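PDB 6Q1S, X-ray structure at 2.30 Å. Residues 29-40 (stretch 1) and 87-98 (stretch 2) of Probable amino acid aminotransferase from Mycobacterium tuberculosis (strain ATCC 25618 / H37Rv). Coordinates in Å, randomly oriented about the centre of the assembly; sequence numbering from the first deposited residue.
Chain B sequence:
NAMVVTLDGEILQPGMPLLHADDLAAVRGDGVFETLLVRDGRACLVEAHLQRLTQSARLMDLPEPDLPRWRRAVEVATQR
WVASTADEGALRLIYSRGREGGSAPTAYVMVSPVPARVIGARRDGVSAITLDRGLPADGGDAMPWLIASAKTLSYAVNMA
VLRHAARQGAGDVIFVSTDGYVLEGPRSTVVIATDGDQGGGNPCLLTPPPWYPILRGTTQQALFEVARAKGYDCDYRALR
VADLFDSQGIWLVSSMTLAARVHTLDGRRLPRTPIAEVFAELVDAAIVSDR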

# COMPACT_ATOMS: atom_id res chain seq x y z
N GLY B 29 1.83 -0.27 -6.52
CA GLY B 29 2.47 0.58 -5.52
C GLY B 29 3.84 0.09 -5.08
O GLY B 29 4.22 0.29 -3.93
N ASP B 30 4.58 -0.55 -5.98
CA ASP B 30 5.80 -1.26 -5.64
C ASP B 30 6.98 -0.31 -5.83
O ASP B 30 7.59 -0.24 -6.89
CB ASP B 30 5.95 -2.51 -6.50
CG ASP B 30 6.97 -3.49 -5.95
OD1 ASP B 30 7.23 -4.51 -6.61
OD2 ASP B 30 7.48 -3.25 -4.83
N GLY B 31 7.30 0.43 -4.77
CA GLY B 31 8.42 1.35 -4.82
C GLY B 31 8.53 2.09 -3.50
O GLY B 31 7.72 1.92 -2.60
N VAL B 32 9.57 2.92 -3.42
CA VAL B 32 9.82 3.73 -2.24
C VAL B 32 9.91 5.19 -2.66
O VAL B 32 10.17 5.51 -3.83
CB VAL B 32 11.09 3.30 -1.49
CG1 VAL B 32 10.99 1.84 -1.07
CG2 VAL B 32 12.33 3.54 -2.35
N PHE B 33 9.71 6.09 -1.70
CA PHE B 33 9.79 7.51 -2.00
C PHE B 33 10.22 8.28 -0.76
O PHE B 33 10.29 7.75 0.34
CB PHE B 33 8.46 8.05 -2.54
CG PHE B 33 7.45 8.37 -1.48
CD1 PHE B 33 6.71 7.37 -0.87
CD2 PHE B 33 7.22 9.69 -1.10
CE1 PHE B 33 5.77 7.68 0.11
CE2 PHE B 33 6.29 10.00 -0.13
CZ PHE B 33 5.56 8.99 0.47
N GLU B 34 10.52 9.56 -0.98
CA GLU B 34 10.89 10.49 0.07
C GLU B 34 10.27 11.84 -0.24
O GLU B 34 10.02 12.17 -1.40
CB GLU B 34 12.41 10.63 0.20
CG GLU B 34 13.09 9.48 0.93
CD GLU B 34 12.68 9.39 2.38
OE1 GLU B 34 12.47 10.46 3.00
OE2 GLU B 34 12.58 8.27 2.91
N THR B 35 10.02 12.62 0.81
CA THR B 35 9.44 13.96 0.67
C THR B 35 10.35 14.96 1.36
O THR B 35 10.69 14.80 2.53
CB THR B 35 8.03 14.03 1.25
OG1 THR B 35 7.14 13.21 0.48
CG2 THR B 35 7.52 15.47 1.24
N LEU B 36 10.74 16.00 0.62
CA LEU B 36 11.64 17.02 1.12
C LEU B 36 11.00 18.39 0.97
O LEU B 36 10.19 18.62 0.07
CB LEU B 36 12.99 17.01 0.38
CG LEU B 36 13.86 15.75 0.47
CD1 LEU B 36 13.43 14.72 -0.56
CD2 LEU B 36 15.32 16.12 0.29
N LEU B 37 11.36 19.29 1.87
CA LEU B 37 10.86 20.66 1.86
C LEU B 37 11.94 21.59 1.33
O LEU B 37 13.09 21.55 1.80
CB LEU B 37 10.42 21.10 3.26
CG LEU B 37 9.91 22.53 3.39
CD1 LEU B 37 8.52 22.68 2.79
CD2 LEU B 37 9.91 22.96 4.85
N VAL B 38 11.59 22.41 0.34
CA VAL B 38 12.47 23.45 -0.16
C VAL B 38 12.15 24.74 0.58
O VAL B 38 11.03 25.25 0.49
CB VAL B 38 12.32 23.63 -1.68
CG1 VAL B 38 13.11 24.84 -2.15
CG2 VAL B 38 12.79 22.38 -2.41
N ARG B 39 13.13 25.26 1.31
CA ARG B 39 12.93 26.48 2.09
C ARG B 39 14.19 27.33 2.01
O ARG B 39 15.30 26.84 2.25
CB ARG B 39 12.61 26.16 3.56
CG ARG B 39 12.69 27.36 4.48
CD ARG B 39 12.42 26.99 5.94
NE ARG B 39 10.99 26.88 6.22
CZ ARG B 39 10.48 26.74 7.44
NH1 ARG B 39 11.28 26.71 8.50
NH2 ARG B 39 9.17 26.65 7.61
N ASP B 40 14.00 28.60 1.66
CA ASP B 40 15.09 29.58 1.59
C ASP B 40 16.21 29.11 0.66
O ASP B 40 17.39 29.13 1.01
CB ASP B 40 15.63 29.91 2.98
CG ASP B 40 14.62 30.64 3.85
OD1 ASP B 40 14.98 31.08 4.96
OD2 ASP B 40 13.45 30.76 3.42
N ASP B 87 8.35 30.84 -2.88
CA ASP B 87 7.54 30.03 -1.98
C ASP B 87 8.22 28.71 -1.68
O ASP B 87 9.10 28.25 -2.42
CB ASP B 87 6.16 29.76 -2.59
CG ASP B 87 5.35 31.01 -2.79
OD1 ASP B 87 5.60 32.01 -2.08
OD2 ASP B 87 4.45 31.00 -3.66
N GLU B 88 7.81 28.09 -0.58
CA GLU B 88 8.32 26.77 -0.25
C GLU B 88 7.81 25.76 -1.27
O GLU B 88 6.78 25.96 -1.93
CB GLU B 88 7.91 26.37 1.16
CG GLU B 88 8.74 27.04 2.25
CD GLU B 88 8.20 26.78 3.64
OE1 GLU B 88 8.70 27.41 4.60
OE2 GLU B 88 7.27 25.95 3.78
N GLY B 89 8.55 24.66 -1.42
CA GLY B 89 8.20 23.64 -2.38
C GLY B 89 8.15 22.27 -1.74
O GLY B 89 8.78 22.01 -0.71
N ALA B 90 7.38 21.39 -2.37
CA ALA B 90 7.25 20.00 -1.95
C ALA B 90 8.04 19.16 -2.95
O ALA B 90 7.54 18.85 -4.04
CB ALA B 90 5.79 19.58 -1.89
N LEU B 91 9.26 18.79 -2.58
CA LEU B 91 10.13 17.99 -3.43
C LEU B 91 10.03 16.53 -3.02
O LEU B 91 10.19 16.20 -1.84
CB LEU B 91 11.58 18.48 -3.32
CG LEU B 91 12.58 17.95 -4.35
CD1 LEU B 91 13.54 19.04 -4.77
CD2 LEU B 91 13.34 16.77 -3.77
N ARG B 92 9.77 15.66 -3.99
CA ARG B 92 9.58 14.24 -3.73
C ARG B 92 10.46 13.42 -4.66
O ARG B 92 10.61 13.75 -5.84
CB ARG B 92 8.11 13.83 -3.91
CG ARG B 92 7.25 14.06 -2.68
CD ARG B 92 5.76 13.88 -2.98
NE ARG B 92 5.27 14.75 -4.04
CZ ARG B 92 4.04 14.69 -4.54
NH1 ARG B 92 3.18 13.79 -4.07
NH2 ARG B 92 3.67 15.51 -5.51
N LEU B 93 11.05 12.36 -4.12
CA LEU B 93 11.86 11.41 -4.88
C LEU B 93 11.06 10.13 -5.07
O LEU B 93 10.74 9.45 -4.09
CB LEU B 93 13.17 11.11 -4.15
CG LEU B 93 13.76 12.25 -3.33
CD1 LEU B 93 14.92 11.75 -2.49
CD2 LEU B 93 14.20 13.35 -4.26
N ILE B 94 10.75 9.79 -6.31
CA ILE B 94 9.97 8.60 -6.63
C ILE B 94 10.92 7.54 -7.17
O ILE B 94 11.61 7.76 -8.17
CB ILE B 94 8.85 8.90 -7.63
CG1 ILE B 94 8.03 10.11 -7.17
CG2 ILE B 94 7.95 7.68 -7.80
CD1 ILE B 94 7.28 9.88 -5.88
N TYR B 95 10.95 6.38 -6.51
CA TYR B 95 11.86 5.29 -6.86
C TYR B 95 11.04 4.00 -6.89
O TYR B 95 10.73 3.43 -5.85
CB TYR B 95 13.01 5.20 -5.86
CG TYR B 95 14.11 4.23 -6.25
CD1 TYR B 95 14.53 4.11 -7.56
CD2 TYR B 95 14.75 3.47 -5.28
CE1 TYR B 95 15.54 3.23 -7.91
CE2 TYR B 95 15.76 2.59 -5.62
CZ TYR B 95 16.15 2.47 -6.93
OH TYR B 95 17.16 1.60 -7.27
N SER B 96 10.70 3.55 -8.10
CA SER B 96 9.85 2.39 -8.29
C SER B 96 10.64 1.24 -8.90
O SER B 96 11.73 1.42 -9.45
CB SER B 96 8.67 2.73 -9.21
OG SER B 96 8.31 1.62 -10.01
N ARG B 97 10.06 0.04 -8.80
CA ARG B 97 10.71 -1.15 -9.34
C ARG B 97 10.77 -1.16 -10.86
O ARG B 97 11.51 -1.96 -11.43
CB ARG B 97 9.99 -2.41 -8.83
CG ARG B 97 10.86 -3.67 -8.85
CD ARG B 97 10.21 -4.81 -8.08
NE ARG B 97 9.87 -4.42 -6.71
CZ ARG B 97 10.71 -4.52 -5.68
NH1 ARG B 97 11.93 -4.99 -5.85
NH2 ARG B 97 10.31 -4.14 -4.47
N GLY B 98 10.02 -0.28 -11.53
CA GLY B 98 10.04 -0.22 -12.97
C GLY B 98 8.85 -0.91 -13.60
O GLY B 98 7.85 -1.24 -12.95

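Two salt bridges clamp the ends of an antiparallel strand pair. At one end the carboxylate of Asp-30 lies at the edge of the Arg-97 guanidinium, near its plane, and takes two hydrogen bonds: Arg-97 NE to Asp-30 OD1 (2.6 Å) and Arg-97 NH2 to Asp-30 OD2 (3.0 Å). The backbone reinforces this pairing, with Arg-97 N donating to Asp-30 O (3.1 Å). At the other end a single oxygen, Glu-88 OE1, accepts from both Arg-39 NE (2.9 Å) and Arg-39 NH2 (3.1 Å). Between the clamps, Val-32/Tyr-95, Glu-34/Leu-93, Leu-36/Leu-91 and Val-38/Gly-89 each exchange two backbone hydrogen bonds, from the short Leu-36 N to Leu-91 O (2.5 Å) to Gly-89 N to Val-38 O (3.2 Å). The intervening pairs bring CA atoms close to carbonyls, as in the CA-H...O contact of Phe-33 CA with Leu-93 O (3.0 Å). Gly-31 faces Ser-96 at a CA–CA distance of 3.9 Å, where a CB on Gly-31 would clash with Tyr-95 O and Ser-96 CA. Apolar packing is richest on the face of Leu-36: its CD1 meets Leu-91 CD2 (3.8 Å) and Leu-93 CG (3.7 Å), while Val-32 CG2 sits at the Tyr-95 ring edge, 3.8 Å from Tyr-95 CD2. On the other face, Phe-33 CB touches Ile-94 CD1 (4.0 Å).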